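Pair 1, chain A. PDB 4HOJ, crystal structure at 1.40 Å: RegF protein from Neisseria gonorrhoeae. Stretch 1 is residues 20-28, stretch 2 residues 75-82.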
# COMPACT_ATOMS: atom_id res chain seq x y z
N PHE A 20 0.13 17.51 -7.77
CA PHE A 20 -1.08 18.07 -7.18
C PHE A 20 -0.88 18.32 -5.66
O PHE A 20 -1.17 19.41 -5.16
CB PHE A 20 -2.21 17.10 -7.51
CG PHE A 20 -3.60 17.59 -7.17
CD1 PHE A 20 -3.89 18.88 -6.75
CD2 PHE A 20 -4.65 16.66 -7.31
CE1 PHE A 20 -5.23 19.25 -6.48
CE2 PHE A 20 -5.97 17.01 -7.06
CZ PHE A 20 -6.27 18.31 -6.61
N VAL A 21 -0.35 17.32 -4.93
CA VAL A 21 -0.09 17.52 -3.52
C VAL A 21 0.86 18.66 -3.29
O VAL A 21 0.63 19.47 -2.38
CB VAL A 21 0.43 16.22 -2.82
CG1 VAL A 21 0.82 16.53 -1.35
CG2 VAL A 21 -0.60 15.13 -2.83
N LEU A 22 1.95 18.74 -4.05
CA LEU A 22 2.95 19.77 -3.81
C LEU A 22 2.36 21.15 -3.97
O LEU A 22 2.62 22.03 -3.14
CB LEU A 22 4.18 19.54 -4.70
CG LEU A 22 5.03 18.35 -4.25
CD1 LEU A 22 5.93 17.91 -5.40
CD2 LEU A 22 5.84 18.71 -3.02
N TYR A 23 1.54 21.36 -4.99
CA TYR A 23 0.91 22.66 -5.14
C TYR A 23 -0.18 22.94 -4.12
O TYR A 23 -0.37 24.09 -3.73
CB TYR A 23 0.42 22.84 -6.58
CG TYR A 23 1.54 23.18 -7.55
CD1 TYR A 23 2.10 24.44 -7.52
CD2 TYR A 23 2.04 22.25 -8.45
CE1 TYR A 23 3.11 24.77 -8.39
CE2 TYR A 23 3.07 22.57 -9.33
CZ TYR A 23 3.59 23.84 -9.27
OH TYR A 23 4.61 24.24 -10.11
N GLU A 24 -0.84 21.88 -3.61
CA GLU A 24 -1.81 22.13 -2.53
C GLU A 24 -1.08 22.60 -1.27
O GLU A 24 -1.63 23.41 -0.55
CB GLU A 24 -2.62 20.84 -2.19
CG GLU A 24 -3.70 20.45 -3.21
CD GLU A 24 -4.95 21.30 -3.09
OE1 GLU A 24 -5.23 21.81 -1.96
OE2 GLU A 24 -5.66 21.49 -4.08
N LYS A 25 0.11 22.08 -0.97
CA LYS A 25 0.86 22.50 0.22
C LYS A 25 1.53 23.83 0.04
O LYS A 25 1.77 24.53 1.03
CB LYS A 25 1.90 21.43 0.57
CG LYS A 25 1.30 20.07 0.92
CD LYS A 25 0.52 20.14 2.24
CE LYS A 25 0.19 18.70 2.72
NZ LYS A 25 -0.29 18.65 4.15
N GLY A 26 1.88 24.19 -1.19
CA GLY A 26 2.39 25.52 -1.43
C GLY A 26 3.81 25.82 -0.99
O GLY A 26 4.18 26.99 -0.96
N MET A 27 4.61 24.80 -0.66
CA MET A 27 5.98 25.03 -0.18
C MET A 27 6.98 25.04 -1.33
O MET A 27 6.59 24.84 -2.49
CB MET A 27 6.37 23.94 0.83
CG MET A 27 5.53 23.98 2.09
SD MET A 27 5.74 25.47 3.11
CE MET A 27 4.54 26.62 2.44
N ASP A 28 8.26 25.22 -1.02
CA ASP A 28 9.25 25.26 -2.09
C ASP A 28 9.65 23.86 -2.50
O ASP A 28 9.92 22.97 -1.68
CB ASP A 28 10.48 26.10 -1.71
CG ASP A 28 11.43 25.37 -0.77
OD1 ASP A 28 10.95 24.56 0.06
OD2 ASP A 28 12.66 25.61 -0.87
N ARG A 75 5.11 15.84 6.30
CA ARG A 75 6.27 16.70 6.33
C ARG A 75 5.88 18.20 6.36
O ARG A 75 6.56 19.04 6.98
CB ARG A 75 7.13 16.37 5.12
CG ARG A 75 8.24 17.30 4.84
CD ARG A 75 9.43 17.01 5.72
NE ARG A 75 10.50 17.88 5.28
CZ ARG A 75 10.55 19.19 5.52
NH1 ARG A 75 9.61 19.78 6.24
NH2 ARG A 75 11.57 19.90 5.05
N PHE A 76 4.79 18.53 5.67
CA PHE A 76 4.25 19.89 5.62
C PHE A 76 2.82 19.78 6.11
O PHE A 76 1.90 19.56 5.31
CB PHE A 76 4.22 20.40 4.18
CG PHE A 76 5.57 20.53 3.53
CD1 PHE A 76 6.64 21.09 4.20
CD2 PHE A 76 5.75 20.13 2.21
CE1 PHE A 76 7.87 21.21 3.59
CE2 PHE A 76 6.98 20.26 1.58
CZ PHE A 76 8.04 20.81 2.28
N PRO A 77 2.63 19.83 7.45
CA PRO A 77 1.36 19.42 8.04
C PRO A 77 0.18 20.20 7.51
O PRO A 77 -0.89 19.62 7.29
CB PRO A 77 1.57 19.72 9.53
CG PRO A 77 3.04 19.60 9.72
CD PRO A 77 3.64 20.13 8.47
N HIS A 78 0.36 21.49 7.31
CA HIS A 78 -0.77 22.36 7.03
C HIS A 78 -0.68 22.87 5.62
O HIS A 78 0.40 23.30 5.19
CB HIS A 78 -0.78 23.50 8.04
CG HIS A 78 -0.97 23.02 9.44
ND1 HIS A 78 -2.16 22.46 9.86
CD2 HIS A 78 -0.12 22.94 10.49
CE1 HIS A 78 -2.04 22.08 11.12
NE2 HIS A 78 -0.82 22.36 11.53
N PRO A 79 -1.79 22.79 4.87
CA PRO A 79 -3.10 22.26 5.26
C PRO A 79 -3.12 20.72 5.28
O PRO A 79 -2.56 20.10 4.38
CB PRO A 79 -4.01 22.71 4.12
CG PRO A 79 -3.10 22.83 2.95
CD PRO A 79 -1.82 23.36 3.50
N GLN A 80 -3.79 20.11 6.25
CA GLN A 80 -3.90 18.64 6.31
C GLN A 80 -4.70 18.04 5.15
O GLN A 80 -5.81 18.48 4.86
CB GLN A 80 -4.55 18.20 7.63
CG GLN A 80 -3.88 18.77 8.86
CD GLN A 80 -4.80 18.84 10.08
OE1 GLN A 80 -6.00 19.11 9.97
NE2 GLN A 80 -4.23 18.60 11.26
N LEU A 81 -4.13 17.04 4.49
CA LEU A 81 -4.82 16.40 3.40
C LEU A 81 -5.47 15.10 3.85
O LEU A 81 -6.04 14.40 3.08
CB LEU A 81 -3.91 16.23 2.15
CG LEU A 81 -3.60 17.57 1.48
CD1 LEU A 81 -2.67 17.39 0.29
CD2 LEU A 81 -4.90 18.24 1.07
N MET A 82 -5.43 14.80 5.15
CA MET A 82 -6.17 13.66 5.67
C MET A 82 -7.02 14.09 6.86
O MET A 82 -6.65 14.99 7.58
CB MET A 82 -5.21 12.54 6.10
CG MET A 82 -4.30 11.96 5.01
SD MET A 82 -5.13 10.76 3.94
CE MET A 82 -4.39 9.17 4.53
O HOH W 1 2.44 23.59 3.59

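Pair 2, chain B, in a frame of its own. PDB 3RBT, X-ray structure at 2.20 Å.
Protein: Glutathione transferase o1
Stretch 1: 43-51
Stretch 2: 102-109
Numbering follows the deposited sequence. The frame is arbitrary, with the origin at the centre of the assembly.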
# COMPACT_ATOMS: atom_id res chain seq x y z
N LEU B 43 9.94 -15.91 -3.01
CA LEU B 43 9.54 -16.14 -4.41
C LEU B 43 10.13 -15.12 -5.38
O LEU B 43 10.68 -15.48 -6.43
CB LEU B 43 8.01 -16.16 -4.53
CG LEU B 43 7.29 -17.31 -3.84
CD1 LEU B 43 5.76 -17.13 -3.92
CD2 LEU B 43 7.74 -18.69 -4.35
N VAL B 44 10.03 -13.84 -5.01
CA VAL B 44 10.53 -12.73 -5.83
C VAL B 44 12.05 -12.78 -5.98
O VAL B 44 12.57 -12.70 -7.10
CB VAL B 44 10.04 -11.36 -5.28
CG1 VAL B 44 10.71 -10.18 -6.01
CG2 VAL B 44 8.52 -11.28 -5.42
N LEU B 45 12.76 -12.93 -4.86
CA LEU B 45 14.22 -13.08 -4.89
C LEU B 45 14.67 -14.18 -5.84
O LEU B 45 15.63 -14.01 -6.61
CB LEU B 45 14.75 -13.40 -3.49
CG LEU B 45 14.81 -12.27 -2.46
CD1 LEU B 45 14.80 -12.87 -1.07
CD2 LEU B 45 16.06 -11.40 -2.68
N GLU B 46 13.98 -15.30 -5.78
CA GLU B 46 14.29 -16.46 -6.61
C GLU B 46 13.95 -16.14 -8.08
O GLU B 46 14.78 -16.35 -8.96
CB GLU B 46 13.53 -17.69 -6.10
CG GLU B 46 14.15 -19.04 -6.44
CD GLU B 46 15.38 -19.38 -5.61
OE1 GLU B 46 15.31 -19.40 -4.37
OE2 GLU B 46 16.44 -19.64 -6.21
N ALA B 47 12.77 -15.58 -8.32
CA ALA B 47 12.35 -15.17 -9.67
C ALA B 47 13.35 -14.21 -10.31
O ALA B 47 13.63 -14.31 -11.50
CB ALA B 47 10.97 -14.55 -9.64
N LYS B 48 13.90 -13.30 -9.51
CA LYS B 48 14.85 -12.31 -10.01
C LYS B 48 16.29 -12.82 -9.96
O LYS B 48 17.21 -12.14 -10.40
CB LYS B 48 14.68 -10.98 -9.29
CG LYS B 48 13.25 -10.40 -9.43
CD LYS B 48 13.20 -8.92 -9.20
CE LYS B 48 14.16 -8.17 -10.15
NZ LYS B 48 13.51 -7.80 -11.45
N ARG B 49 16.46 -14.03 -9.43
CA ARG B 49 17.76 -14.70 -9.40
C ARG B 49 18.80 -13.82 -8.69
O ARG B 49 19.90 -13.58 -9.20
CB ARG B 49 18.18 -15.11 -10.82
CG ARG B 49 17.17 -16.06 -11.46
CD ARG B 49 17.59 -16.53 -12.82
NE ARG B 49 16.99 -17.82 -13.15
CZ ARG B 49 17.46 -18.64 -14.08
NH1 ARG B 49 18.54 -18.33 -14.78
NH2 ARG B 49 16.84 -19.80 -14.31
N ILE B 50 18.42 -13.34 -7.51
CA ILE B 50 19.28 -12.54 -6.65
C ILE B 50 19.79 -13.44 -5.53
O ILE B 50 19.03 -14.23 -4.95
CB ILE B 50 18.51 -11.34 -6.04
CG1 ILE B 50 17.87 -10.48 -7.15
CG2 ILE B 50 19.42 -10.49 -5.15
CD1 ILE B 50 16.70 -9.61 -6.65
N LYS B 51 21.08 -13.36 -5.26
CA LYS B 51 21.68 -14.19 -4.22
C LYS B 51 21.26 -13.66 -2.87
O LYS B 51 21.24 -12.44 -2.65
CB LYS B 51 23.20 -14.15 -4.34
CG LYS B 51 23.74 -14.77 -5.62
CD LYS B 51 25.25 -14.58 -5.71
CE LYS B 51 25.59 -13.14 -6.03
NZ LYS B 51 27.05 -12.94 -6.04
N LYS B 102 15.27 -2.21 -8.42
CA LYS B 102 16.73 -2.20 -8.25
C LYS B 102 17.43 -3.10 -9.27
O LYS B 102 18.46 -2.73 -9.86
CB LYS B 102 17.09 -2.65 -6.82
CG LYS B 102 18.60 -2.62 -6.48
CD LYS B 102 19.19 -1.22 -6.53
CE LYS B 102 20.65 -1.24 -6.08
NZ LYS B 102 21.26 0.12 -6.10
N TYR B 103 16.86 -4.28 -9.48
CA TYR B 103 17.44 -5.29 -10.36
C TYR B 103 16.60 -5.35 -11.64
O TYR B 103 15.46 -5.78 -11.62
CB TYR B 103 17.51 -6.64 -9.64
CG TYR B 103 18.26 -6.56 -8.32
CD1 TYR B 103 17.58 -6.36 -7.12
CD2 TYR B 103 19.66 -6.67 -8.28
CE1 TYR B 103 18.27 -6.27 -5.91
CE2 TYR B 103 20.36 -6.59 -7.07
CZ TYR B 103 19.65 -6.39 -5.89
OH TYR B 103 20.32 -6.31 -4.70
N THR B 104 17.19 -4.89 -12.73
CA THR B 104 16.50 -4.69 -14.01
C THR B 104 16.26 -5.98 -14.81
O THR B 104 15.32 -6.05 -15.60
CB THR B 104 17.24 -3.66 -14.88
OG1 THR B 104 18.63 -4.00 -14.92
CG2 THR B 104 17.10 -2.24 -14.29
N ARG B 105 17.09 -6.99 -14.61
CA ARG B 105 16.87 -8.31 -15.22
C ARG B 105 15.65 -9.00 -14.61
O ARG B 105 15.34 -8.80 -13.43
CB ARG B 105 18.10 -9.21 -15.04
CG ARG B 105 19.15 -9.08 -16.16
CD ARG B 105 20.24 -10.13 -16.03
NE ARG B 105 21.51 -9.56 -15.57
CZ ARG B 105 22.43 -10.21 -14.85
NH1 ARG B 105 23.56 -9.60 -14.51
NH2 ARG B 105 22.22 -11.46 -14.45
N HIS B 106 14.96 -9.81 -15.41
CA HIS B 106 13.81 -10.62 -14.97
C HIS B 106 12.72 -9.79 -14.28
O HIS B 106 12.29 -10.11 -13.17
CB HIS B 106 14.28 -11.75 -14.05
CG HIS B 106 15.56 -12.38 -14.48
ND1 HIS B 106 15.68 -13.10 -15.65
CD2 HIS B 106 16.79 -12.40 -13.91
CE1 HIS B 106 16.92 -13.54 -15.78
NE2 HIS B 106 17.61 -13.12 -14.74
N THR B 107 12.27 -8.74 -14.97
CA THR B 107 11.26 -7.82 -14.43
C THR B 107 9.92 -8.54 -14.24
O THR B 107 9.54 -9.42 -15.03
CB THR B 107 11.13 -6.55 -15.32
OG1 THR B 107 10.03 -5.75 -14.87
CG2 THR B 107 10.90 -6.91 -16.75
N LEU B 108 9.22 -8.18 -13.17
CA LEU B 108 8.02 -8.91 -12.75
C LEU B 108 6.75 -8.10 -12.95
O LEU B 108 5.73 -8.66 -13.35
CB LEU B 108 8.14 -9.40 -11.29
CG LEU B 108 9.16 -10.53 -11.07
CD1 LEU B 108 9.44 -10.72 -9.59
CD2 LEU B 108 8.72 -11.85 -11.73
N HIS B 109 6.82 -6.80 -12.65
CA HIS B 109 5.70 -5.89 -12.90
C HIS B 109 5.52 -5.69 -14.40
O HIS B 109 6.47 -5.80 -15.19
CB HIS B 109 5.90 -4.53 -12.23
CG HIS B 109 5.47 -4.49 -10.79
ND1 HIS B 109 4.15 -4.59 -10.40
CD2 HIS B 109 6.19 -4.37 -9.65
CE1 HIS B 109 4.08 -4.52 -9.09
NE2 HIS B 109 5.30 -4.39 -8.60

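In both pairs the last turns of a helix lie against a stretch without regular secondary structure, which itself begins as another helix ends. Fourteen central residues superpose with an RMSD of 0.8 Å, and the buried surface is similar, 477 Å² in pair 1 and 454 Å² in pair 2. The packing problem is the same in each: an irregular loop turns backbone carbonyls toward the helix, and these need donors.

One lysine answers in both. Lys A25 and Lys B48 superpose with side-chain centres 0.4 Å apart, although their rotamers differ: chi1 to chi4 read m, m, t, t in pair 1 and m, t, p, p in pair 2. Lysine suits the place because a long apolar chain can cross the contact and still deliver an ammonium group with several protons. In pair 1, Lys A25 NZ donates to Phe A76 O at 2.6 Å and to Pro A79 O at 2.7 Å. In pair 2, Lys B48 NZ donates to Tyr B103 O at 2.8 Å and Arg B105 O at 2.9 Å, with a weak bond to His B106 O at 3.1 Å. The carbonyls of Phe A76 and Tyr B103, and of Pro A79 and His B106, thus serve at matched positions.

Beside the polar centre is an apolar one. The CA atoms of Val A21 and Val B44 fall 0.3 Å apart on superposition, and both residues have chi1 t; those of Leu A81 and Leu B108 fall 0.6 Å apart, and their CA-to-CB bonds point toward the helix. Val A21 CG1 lies 4.0 Å from Leu A81 CD1, and Val B44 CG1 3.8 Å from Leu B108 CD1; compact valine and longer leucine fill the space between helix and loop without a polar group to satisfy. The leucines also meet the helical position three residues, about one turn, further on: Glu A24 CB approaches Leu A81 CD1 at 4.2 Å, while Ala B47 CB reaches Leu B108 CD2 at 4.1 Å. A beta carbon suffices here, so alanine serves, and glutamate can send its carboxylate to partners elsewhere in the structure.

The aromatic position keeps its ring but changes its cover. Met A27 CG sits over a face of Phe A76, 3.6 Å from the ring centroid and 8° off the normal. Ile B50, whose side-chain centre is 4.0 Å from that of Met A27, covers a face of Tyr B103 instead, with CD1 3.4 Å from Tyr B103 CD1. Either aliphatic chain offers C–H groups to a flat aromatic surface.

The helix ends differ in residue but not in sign of phi. Gly A26 has phi 75°, which glycine tolerates easily; Arg B49 adopts 56° in a Schellman motif, with Ile B50 N bonded to Leu B45 O at 3.0 Å.

Pro A79 and His B106 show two ways to form the loop. Pro A79 follows a cis peptide bond, which proline accepts most readily, and places CG 3.8 Å from Glu A24 O, whereas His B106 has positive phi and still brings its apolar CB 3.7 Å from Ala B47 O. In pair 1 a water also links the backbones, donating to Lys A25 O at 2.8 Å and His A78 O at 2.6 Å.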